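Local coordinates for pfam DUF1093 family protein (Bacillus subtilis, PDB 3NPP), which is of unknown function but belongs to the DUF1093 family, this chain being most of a small, probably exported protein, at residues T45-K59 / V67-P79. Sequence-based numbering, arbitrary orientation.
Sequences TFFAGKELRKNAYLK and VETWEEVKFEDMP. With GOL (glycerol), chain C.
The indole of Trp-70 lies against Ala-48 and Leu-52, both over the same face: Ala-48 CB sits above the five-membered ring, 4.1 Å from its centroid, and Leu-52 CD2 above the six-membered ring, its nearest atom being Trp-70 CH2 at 3.6 Å. Trp-70 CG stands between its backbone N and carbonyl carbon (chi1 69°), the torsion that lays the ring against Ala-48 and Leu-52. Leu-58 crosses the indole obliquely, with CD2 3.9 Å from Trp-70 CE3, while Lys-50 CE reaches the ring edge. In the ring plane, Trp-70 NE1 donates to a water (2.9 Å) that also accepts from Gly-49 N. With an alanine in place of this tryptophan, a gap would probably open beside Ala-48 CB and Leu-52 CD2, and the water would lose one of its donors. Nearby, a glycerol, probably from the crystallisation liquor, links Phe-47 N and O to Glu-68 O. Strands 57-63 and 66-73 form an antiparallel beta hairpin, extended by strand 9-15 into a three-stranded sheet; Trp-70 thus joins this sheet to strand 41-48 of a second antiparallel sheet. Lys-59 and Glu-71 form a hydrogen-bonded pair, Lys-59 N donating to Glu-71 O (2.8 Å). Their side chains run side by side, and the lysine, bent at chi3 and chi4, brings NZ to Glu-71 OE1 in a salt bridge of 3.0 Å, weak as a hydrogen bond. A water ties Lys-59 O and NZ to Thr-69 OG1. Beyond the hairpin, Phe-75 lies alongside Tyr-57, ring planes at 56°, with CD1 3.6 Å from Tyr-57 CZ. The selenomethionine Met-78 crosses Tyr-57 at about a right angle, its SE making an oblique Met-aromatic contact 4.8 Å from the ring centroid.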
ATOM      1  N   THR A  45      10.559   6.738   7.374  1.00 24.39           N
ATOM      2  CA  THR A  45       9.838   7.584   8.293  1.00 23.94           C
ATOM      3  C   THR A  45       8.636   6.800   8.796  1.00 23.03           C
ATOM      4  O   THR A  45       7.873   6.299   8.004  1.00 23.92           O
ATOM      5  CB  THR A  45       9.364   8.836   7.589  1.00 25.04           C
ATOM      6  OG1 THR A  45      10.503   9.618   7.265  1.00 24.57           O
ATOM      7  CG2 THR A  45       8.408   9.664   8.453  1.00 25.13           C
ATOM      8  N   PHE A  46       8.490   6.696  10.110  1.00 21.50           N
ATOM      9  CA  PHE A  46       7.409   5.983  10.708  1.00 20.95           C
ATOM     10  C   PHE A  46       7.055   6.609  12.053  1.00 21.91           C
ATOM     11  O   PHE A  46       7.831   7.426  12.601  1.00 21.61           O
ATOM     12  CB  PHE A  46       7.775   4.520  10.864  1.00 21.06           C
ATOM     13  CG  PHE A  46       8.936   4.268  11.812  1.00 21.52           C
ATOM     14  CD1 PHE A  46      10.245   4.371  11.371  1.00 21.59           C
ATOM     15  CD2 PHE A  46       8.704   3.929  13.140  1.00 21.60           C
ATOM     16  CE1 PHE A  46      11.280   4.131  12.225  1.00 23.59           C
ATOM     17  CE2 PHE A  46       9.745   3.707  14.010  1.00 21.09           C
ATOM     18  CZ  PHE A  46      11.020   3.793  13.570  1.00 22.75           C
ATOM     19  N   PHE A  47       5.896   6.227  12.581  1.00 21.99           N
ATOM     20  CA  PHE A  47       5.372   6.804  13.829  1.00 23.16           C
ATOM     21  C   PHE A  47       5.049   5.693  14.813  1.00 23.39           C
ATOM     22  O   PHE A  47       4.574   4.643  14.407  1.00 23.38           O
ATOM     23  CB  PHE A  47       4.117   7.631  13.569  1.00 23.16           C
ATOM     24  CG  PHE A  47       4.352   8.826  12.715  1.00 24.60           C
ATOM     25  CD1 PHE A  47       4.439   8.699  11.333  1.00 24.73           C
ATOM     26  CD2 PHE A  47       4.465  10.088  13.276  1.00 25.80           C
ATOM     27  CE1 PHE A  47       4.664   9.805  10.524  1.00 24.04           C
ATOM     28  CE2 PHE A  47       4.678  11.197  12.478  1.00 27.01           C
ATOM     29  CZ  PHE A  47       4.776  11.051  11.094  1.00 26.68           C
ATOM     30  N   ALA A  48       5.316   5.918  16.098  1.00 23.32           N
ATOM     31  CA  ALA A  48       4.878   5.010  17.153  1.00 23.72           C
ATOM     32  C   ALA A  48       3.996   5.782  18.114  1.00 24.71           C
ATOM     33  O   ALA A  48       4.148   6.991  18.266  1.00 26.58           O
ATOM     34  CB  ALA A  48       6.097   4.398  17.879  1.00 23.09           C
ATOM     35  N   GLY A  49       3.081   5.081  18.777  1.00 25.71           N
ATOM     36  CA  GLY A  49       2.204   5.666  19.794  1.00 26.23           C
ATOM     37  C   GLY A  49       2.840   5.881  21.153  1.00 28.56           C
ATOM     38  O   GLY A  49       2.133   6.252  22.100  1.00 28.03           O
ATOM     39  N   LYS A  50       4.161   5.593  21.274  1.00 29.39           N
ATOM     40  CA  LYS A  50       4.958   5.944  22.436  1.00 31.60           C
ATOM     41  C   LYS A  50       6.395   6.235  21.990  1.00 31.70           C
ATOM     42  O   LYS A  50       6.790   5.886  20.849  1.00 30.56           O
ATOM     43  CB  LYS A  50       4.944   4.785  23.455  1.00 32.75           C
ATOM     44  CG  LYS A  50       5.584   3.452  22.948  1.00 34.81           C
ATOM     45  CD  LYS A  50       5.150   2.268  23.818  1.00 39.20           C
ATOM     46  CE  LYS A  50       6.032   1.026  23.616  1.00 41.02           C
ATOM     47  NZ  LYS A  50       5.261  -0.276  23.872  1.00 41.98           N
ATOM     48  N   GLU A  51       7.167   6.874  22.877  1.00 32.23           N
ATOM     49  CA  GLU A  51       8.599   7.062  22.651  1.00 33.10           C
ATOM     50  C   GLU A  51       9.310   5.746  22.849  1.00 32.22           C
ATOM     51  O   GLU A  51       9.111   5.093  23.847  1.00 32.70           O
ATOM     52  CB  GLU A  51       9.189   8.106  23.588  1.00 34.58           C
ATOM     53  CG  GLU A  51       8.712   9.479  23.257  1.00 39.43           C
ATOM     54  CD  GLU A  51       9.164  10.538  24.256  1.00 45.97           C
ATOM     55  OE1 GLU A  51      10.140  10.281  25.003  1.00 48.30           O
ATOM     56  OE2 GLU A  51       8.528  11.627  24.263  1.00 48.12           O
ATOM     57  N   LEU A  52      10.126   5.371  21.876  1.00 31.41           N
ATOM     58  CA  LEU A  52      10.792   4.094  21.853  1.00 31.10           C
ATOM     59  C   LEU A  52      12.131   4.197  22.593  1.00 32.17           C
ATOM     60  O   LEU A  52      12.731   5.274  22.684  1.00 32.50           O
ATOM     61  CB  LEU A  52      11.002   3.645  20.415  1.00 29.49           C
ATOM     62  CG  LEU A  52       9.745   3.507  19.548  1.00 27.98           C
ATOM     63  CD1 LEU A  52      10.137   3.230  18.112  1.00 25.59           C
ATOM     64  CD2 LEU A  52       8.782   2.408  20.091  1.00 28.44           C
ATOM     65  N   ARG A  53      12.596   3.058  23.087  1.00 32.70           N
ATOM     66  CA  ARG A  53      13.812   2.988  23.907  1.00 34.65           C
ATOM     67  C   ARG A  53      15.024   3.227  23.007  1.00 34.11           C
ATOM     68  O   ARG A  53      15.114   2.649  21.932  1.00 32.04           O
ATOM     69  CB  ARG A  53      13.894   1.624  24.593  1.00 35.37           C
ATOM     70  CG  ARG A  53      15.061   1.456  25.581  1.00 39.48           C
ATOM     71  CD  ARG A  53      14.968   0.126  26.341  1.00 40.98           C
ATOM     72  N   LYS A  54      15.904   4.142  23.420  1.00 36.01           N
ATOM     73  CA  LYS A  54      17.171   4.422  22.700  1.00 36.79           C
ATOM     74  C   LYS A  54      17.988   3.119  22.451  1.00 35.63           C
ATOM     75  O   LYS A  54      18.078   2.270  23.326  1.00 36.00           O
ATOM     76  CB  LYS A  54      18.036   5.424  23.493  1.00 39.41           C
ATOM     77  CG  LYS A  54      19.298   5.915  22.737  1.00 42.43           C
ATOM     78  N   ASN A  55      18.454   2.946  21.219  1.00 33.74           N
ATOM     79  CA  ASN A  55      19.196   1.760  20.773  1.00 33.61           C
ATOM     80  C   ASN A  55      18.427   0.437  20.608  1.00 31.55           C
ATOM     81  O   ASN A  55      19.026  -0.557  20.230  1.00 31.36           O
ATOM     82  CB  ASN A  55      20.501   1.576  21.589  1.00 35.33           C
ATOM     83  CG  ASN A  55      21.402   2.776  21.491  1.00 37.21           C
ATOM     84  OD1 ASN A  55      21.452   3.443  20.458  1.00 38.13           O
ATOM     85  ND2 ASN A  55      22.142   3.044  22.544  1.00 42.10           N
ATOM     86  N   ALA A  56      17.107   0.454  20.768  1.00 29.25           N
ATOM     87  CA  ALA A  56      16.267  -0.673  20.362  1.00 28.23           C
ATOM     88  C   ALA A  56      16.370  -0.902  18.842  1.00 27.38           C
ATOM     89  O   ALA A  56      16.658   0.036  18.074  1.00 26.07           O
ATOM     90  CB  ALA A  56      14.800  -0.413  20.763  1.00 26.39           C
ATOM     91  N   TYR A  57      16.202  -2.164  18.422  1.00 26.73           N
ATOM     92  CA  TYR A  57      16.128  -2.497  17.002  1.00 25.30           C
ATOM     93  C   TYR A  57      14.666  -2.720  16.592  1.00 23.89           C
ATOM     94  O   TYR A  57      13.882  -3.388  17.323  1.00 22.24           O
ATOM     95  CB  TYR A  57      16.984  -3.711  16.687  1.00 25.83           C
ATOM     96  CG  TYR A  57      18.459  -3.506  16.958  1.00 26.14           C
ATOM     97  CD1 TYR A  57      19.283  -2.889  16.021  1.00 27.93           C
ATOM     98  CD2 TYR A  57      19.024  -3.915  18.142  1.00 29.33           C
ATOM     99  CE1 TYR A  57      20.629  -2.691  16.260  1.00 28.58           C
ATOM    100  CE2 TYR A  57      20.397  -3.728  18.406  1.00 29.79           C
ATOM    101  CZ  TYR A  57      21.187  -3.114  17.466  1.00 32.11           C
ATOM    102  OH  TYR A  57      22.533  -2.916  17.724  1.00 36.43           O
ATOM    103  N   LEU A  58      14.301  -2.172  15.439  1.00 23.26           N
ATOM    104  CA  LEU A  58      12.922  -2.197  14.960  1.00 23.50           C
ATOM    105  C   LEU A  58      12.881  -2.777  13.554  1.00 23.12           C
ATOM    106  O   LEU A  58      13.824  -2.585  12.779  1.00 22.65           O
ATOM    107  CB  LEU A  58      12.323  -0.779  14.948  1.00 24.21           C
ATOM    108  CG  LEU A  58      11.180  -0.492  15.932  1.00 25.71           C
ATOM    109  CD1 LEU A  58      11.691  -0.556  17.414  1.00 22.12           C
ATOM    110  CD2 LEU A  58      10.540   0.874  15.628  1.00 23.67           C
ATOM    111  N   LYS A  59      11.804  -3.505  13.263  1.00 21.93           N
ATOM    112  CA  LYS A  59      11.434  -3.915  11.920  1.00 22.61           C
ATOM    113  C   LYS A  59      10.178  -3.080  11.502  1.00 21.79           C
ATOM    114  O   LYS A  59       9.145  -3.146  12.161  1.00 20.48           O
ATOM    115  CB  LYS A  59      11.118  -5.420  11.920  1.00 23.36           C
ATOM    116  CG  LYS A  59      10.664  -6.000  10.558  1.00 26.38           C
ATOM    117  CD  LYS A  59      10.314  -7.515  10.652  1.00 29.60           C
ATOM    118  CE  LYS A  59       8.994  -7.788  11.475  1.00 34.33           C
ATOM    119  NZ  LYS A  59       7.519  -7.087  11.212  1.00 27.40           N
ATOM    120  N   VAL A  67       4.722   2.503   4.592  1.00 24.59           N
ATOM    121  CA  VAL A  67       4.909   1.880   5.875  1.00 23.52           C
ATOM    122  C   VAL A  67       3.581   1.546   6.549  1.00 23.42           C
ATOM    123  O   VAL A  67       2.719   2.403   6.665  1.00 22.19           O
ATOM    124  CB  VAL A  67       5.645   2.823   6.856  1.00 24.41           C
ATOM    125  CG1 VAL A  67       5.761   2.137   8.200  1.00 25.81           C
ATOM    126  CG2 VAL A  67       7.029   3.203   6.350  1.00 23.92           C
ATOM    127  N   GLU A  68       3.460   0.318   7.064  1.00 23.10           N
ATOM    128  CA  GLU A  68       2.236  -0.144   7.721  1.00 23.60           C
ATOM    129  C   GLU A  68       2.344  -0.364   9.203  1.00 22.07           C
ATOM    130  O   GLU A  68       1.426  -0.002   9.931  1.00 21.06           O
ATOM    131  CB  GLU A  68       1.782  -1.424   7.074  1.00 24.49           C
ATOM    132  CG  GLU A  68       1.453  -1.231   5.622  1.00 29.72           C
ATOM    133  CD  GLU A  68       0.459  -2.235   5.101  1.00 35.14           C
ATOM    134  OE1 GLU A  68       0.661  -3.442   5.353  1.00 37.08           O
ATOM    135  OE2 GLU A  68      -0.469  -1.824   4.378  1.00 38.14           O
ATOM    136  N   THR A  69       3.460  -0.946   9.663  1.00 21.34           N
ATOM    137  CA  THR A  69       3.601  -1.381  11.055  1.00 21.50           C
ATOM    138  C   THR A  69       5.056  -1.284  11.522  1.00 20.95           C
ATOM    139  O   THR A  69       5.982  -1.301  10.703  1.00 21.00           O
ATOM    140  CB  THR A  69       3.147  -2.854  11.295  1.00 20.21           C
ATOM    141  OG1 THR A  69       4.066  -3.727  10.689  1.00 22.60           O
ATOM    142  CG2 THR A  69       1.738  -3.139  10.802  1.00 21.27           C
ATOM    143  N   TRP A  70       5.231  -1.159  12.834  1.00 20.51           N
ATOM    144  CA  TRP A  70       6.549  -1.281  13.493  1.00 20.69           C
ATOM    145  C   TRP A  70       6.508  -2.433  14.484  1.00 20.81           C
ATOM    146  O   TRP A  70       5.459  -2.718  15.038  1.00 20.33           O
ATOM    147  CB  TRP A  70       6.928   0.013  14.197  1.00 21.04           C
ATOM    148  CG  TRP A  70       6.141   0.361  15.382  1.00 21.15           C
ATOM    149  CD1 TRP A  70       5.009   1.135  15.420  1.00 20.48           C
ATOM    150  CD2 TRP A  70       6.446   0.024  16.742  1.00 20.46           C
ATOM    151  NE1 TRP A  70       4.579   1.275  16.724  1.00 21.70           N
ATOM    152  CE2 TRP A  70       5.429   0.588  17.553  1.00 19.13           C
ATOM    153  CE3 TRP A  70       7.464  -0.735  17.352  1.00 20.27           C
ATOM    154  CZ2 TRP A  70       5.406   0.433  18.955  1.00 20.60           C
ATOM    155  CZ3 TRP A  70       7.453  -0.885  18.763  1.00 21.48           C
ATOM    156  CH2 TRP A  70       6.452  -0.298  19.539  1.00 22.51           C
ATOM    157  N   GLU A  71       7.667  -3.063  14.719  1.00 21.12           N
ATOM    158  CA  GLU A  71       7.775  -4.166  15.657  1.00 22.13           C
ATOM    159  C   GLU A  71       9.191  -4.175  16.192  1.00 22.67           C
ATOM    160  O   GLU A  71      10.125  -4.133  15.417  1.00 22.47           O
ATOM    161  CB  GLU A  71       7.473  -5.499  14.965  1.00 21.96           C
ATOM    162  CG  GLU A  71       7.667  -6.727  15.853  1.00 24.16           C
ATOM    163  CD  GLU A  71       7.227  -8.016  15.222  1.00 25.67           C
ATOM    164  OE1 GLU A  71       7.279  -8.126  13.988  1.00 25.71           O
ATOM    165  OE2 GLU A  71       6.827  -8.934  15.973  1.00 24.90           O
ATOM    166  N   GLU A  72       9.356  -4.254  17.511  1.00 23.21           N
ATOM    167  CA  GLU A  72      10.714  -4.369  18.062  1.00 23.21           C
ATOM    168  C   GLU A  72      11.222  -5.787  17.780  1.00 23.38           C
ATOM    169  O   GLU A  72      10.472  -6.756  17.958  1.00 23.86           O
ATOM    170  CB  GLU A  72      10.778  -4.081  19.562  1.00 23.94           C
ATOM    171  CG  GLU A  72      12.281  -4.129  20.138  1.00 26.26           C
ATOM    172  CD  GLU A  72      12.397  -3.900  21.613  1.00 29.52           C
ATOM    173  OE1 GLU A  72      11.374  -3.889  22.308  1.00 32.92           O
ATOM    174  OE2 GLU A  72      13.543  -3.729  22.085  1.00 34.49           O
ATOM    175  N   VAL A  73      12.492  -5.882  17.366  1.00 23.48           N
ATOM    176  CA  VAL A  73      13.223  -7.169  17.209  1.00 23.32           C
ATOM    177  C   VAL A  73      14.560  -7.109  17.956  1.00 24.58           C
ATOM    178  O   VAL A  73      14.980  -6.038  18.400  1.00 26.47           O
ATOM    179  CB  VAL A  73      13.459  -7.511  15.710  1.00 22.94           C
ATOM    180  CG1 VAL A  73      12.111  -7.666  14.958  1.00 20.71           C
ATOM    181  CG2 VAL A  73      14.337  -6.442  15.026  1.00 21.20           C
ATOM    182  N   LYS A  74      15.199  -8.267  18.163  1.00 25.44           N
ATOM    183  CA  LYS A  74      16.546  -8.312  18.747  1.00 26.49           C
ATOM    184  C   LYS A  74      17.564  -8.425  17.645  1.00 26.37           C
ATOM    185  O   LYS A  74      17.279  -8.995  16.616  1.00 25.92           O
ATOM    186  CB  LYS A  74      16.715  -9.490  19.711  1.00 28.01           C
ATOM    187  CG  LYS A  74      15.660  -9.634  20.807  1.00 30.39           C
ATOM    188  CD  LYS A  74      15.557  -8.461  21.742  1.00 34.35           C
ATOM    189  CE  LYS A  74      16.545  -8.541  22.846  1.00 41.14           C
ATOM    190  NZ  LYS A  74      16.395  -7.274  23.687  1.00 45.24           N
ATOM    191  N   PHE A  75      18.779  -7.913  17.899  1.00 27.71           N
ATOM    192  CA  PHE A  75      19.845  -7.841  16.907  1.00 27.64           C
ATOM    193  C   PHE A  75      20.114  -9.207  16.290  1.00 28.02           C
ATOM    194  O   PHE A  75      20.183  -9.350  15.073  1.00 28.38           O
ATOM    195  CB  PHE A  75      21.114  -7.291  17.566  1.00 29.75           C
ATOM    196  CG  PHE A  75      22.299  -7.214  16.653  1.00 28.73           C
ATOM    197  CD1 PHE A  75      22.521  -6.081  15.876  1.00 29.96           C
ATOM    198  CD2 PHE A  75      23.201  -8.235  16.595  1.00 31.34           C
ATOM    199  CE1 PHE A  75      23.609  -5.994  15.017  1.00 29.50           C
ATOM    200  CE2 PHE A  75      24.333  -8.156  15.740  1.00 33.08           C
ATOM    201  CZ  PHE A  75      24.531  -7.035  14.962  1.00 32.00           C
ATOM    202  N   GLU A  76      20.221 -10.217  17.142  1.00 29.54           N
ATOM    203  CA  GLU A  76      20.600 -11.568  16.714  1.00 29.61           C
ATOM    204  C   GLU A  76      19.594 -12.289  15.805  1.00 29.33           C
ATOM    205  O   GLU A  76      19.965 -13.277  15.180  1.00 29.96           O
ATOM    206  CB  GLU A  76      20.955 -12.452  17.923  1.00 31.12           C
ATOM    207  CG  GLU A  76      19.806 -12.815  18.903  1.00 31.39           C
ATOM    208  CD  GLU A  76      19.538 -11.762  19.972  1.00 32.17           C
ATOM    209  OE1 GLU A  76      20.132 -10.634  19.909  1.00 30.30           O
ATOM    210  OE2 GLU A  76      18.718 -12.060  20.857  1.00 31.11           O
ATOM    211  N   ASP A  77      18.355 -11.779  15.702  1.00 27.76           N
ATOM    212  CA  ASP A  77      17.338 -12.355  14.850  1.00 27.42           C
ATOM    213  C   ASP A  77      17.106 -11.582  13.565  1.00 26.27           C
ATOM    214  O   ASP A  77      16.294 -12.000  12.778  1.00 25.43           O
ATOM    215  CB  ASP A  77      16.003 -12.443  15.598  1.00 26.77           C
ATOM    216  CG  ASP A  77      16.146 -13.103  16.930  1.00 28.20           C
ATOM    217  OD1 ASP A  77      16.810 -14.175  16.990  1.00 28.86           O
ATOM    218  OD2 ASP A  77      15.652 -12.525  17.927  1.00 27.70           O
HETATM  219  N   MSE A  78      17.824 -10.478  13.344  1.00 26.28           N
HETATM  220  CA  MSE A  78      17.704  -9.731  12.106  1.00 24.43           C
HETATM  221  C   MSE A  78      18.435 -10.501  11.009  1.00 26.04           C
HETATM  222  O   MSE A  78      19.353 -11.328  11.317  1.00 27.51           O
HETATM  223  CB  MSE A  78      18.309  -8.344  12.259  1.00 24.63           C
HETATM  224  CG  MSE A  78      17.612  -7.502  13.321  1.00 23.88           C
HETATM  225 SE   MSE A  78      18.176  -5.674  13.367  0.75 22.01          SE
HETATM  226  CE  MSE A  78      20.131  -5.857  13.380  1.00 22.76           C
ATOM    227  N   PRO A  79      18.138 -10.192   9.738  1.00 25.93           N
ATOM    228  CA  PRO A  79      18.925 -10.796   8.649  1.00 26.53           C
ATOM    229  C   PRO A  79      20.458 -10.609   8.798  1.00 28.03           C
ATOM    230  O   PRO A  79      20.907  -9.562   9.288  1.00 27.31           O
ATOM    231  CB  PRO A  79      18.441 -10.050   7.431  1.00 25.35           C
ATOM    232  CG  PRO A  79      17.026  -9.701   7.757  1.00 25.78           C
ATOM    233  CD  PRO A  79      17.021  -9.380   9.212  1.00 25.34           C
TER
HETATM  234  C1  GOL C 203       2.823   2.144  11.787  1.00 34.11           C
HETATM  235  O1  GOL C 203       1.537   2.516  11.368  1.00 33.13           O
HETATM  236  C2  GOL C 203       3.750   3.270  11.811  1.00 34.63           C
HETATM  237  O2  GOL C 203       5.024   2.810  12.275  1.00 31.71           O
HETATM  238  C3  GOL C 203       3.926   3.914  10.467  1.00 33.09           C
HETATM  239  O3  GOL C 203       3.923   5.221  10.808  1.00 30.60           O
HETATM  240  O   HOH W   1       2.361   2.470  18.202  1.00 23.25           O
HETATM  241  O   HOH W   2      15.437  -4.292  20.366  1.00 21.29           O
HETATM  242  O   HOH W   3       6.636  -4.384  11.579  1.00 20.46           O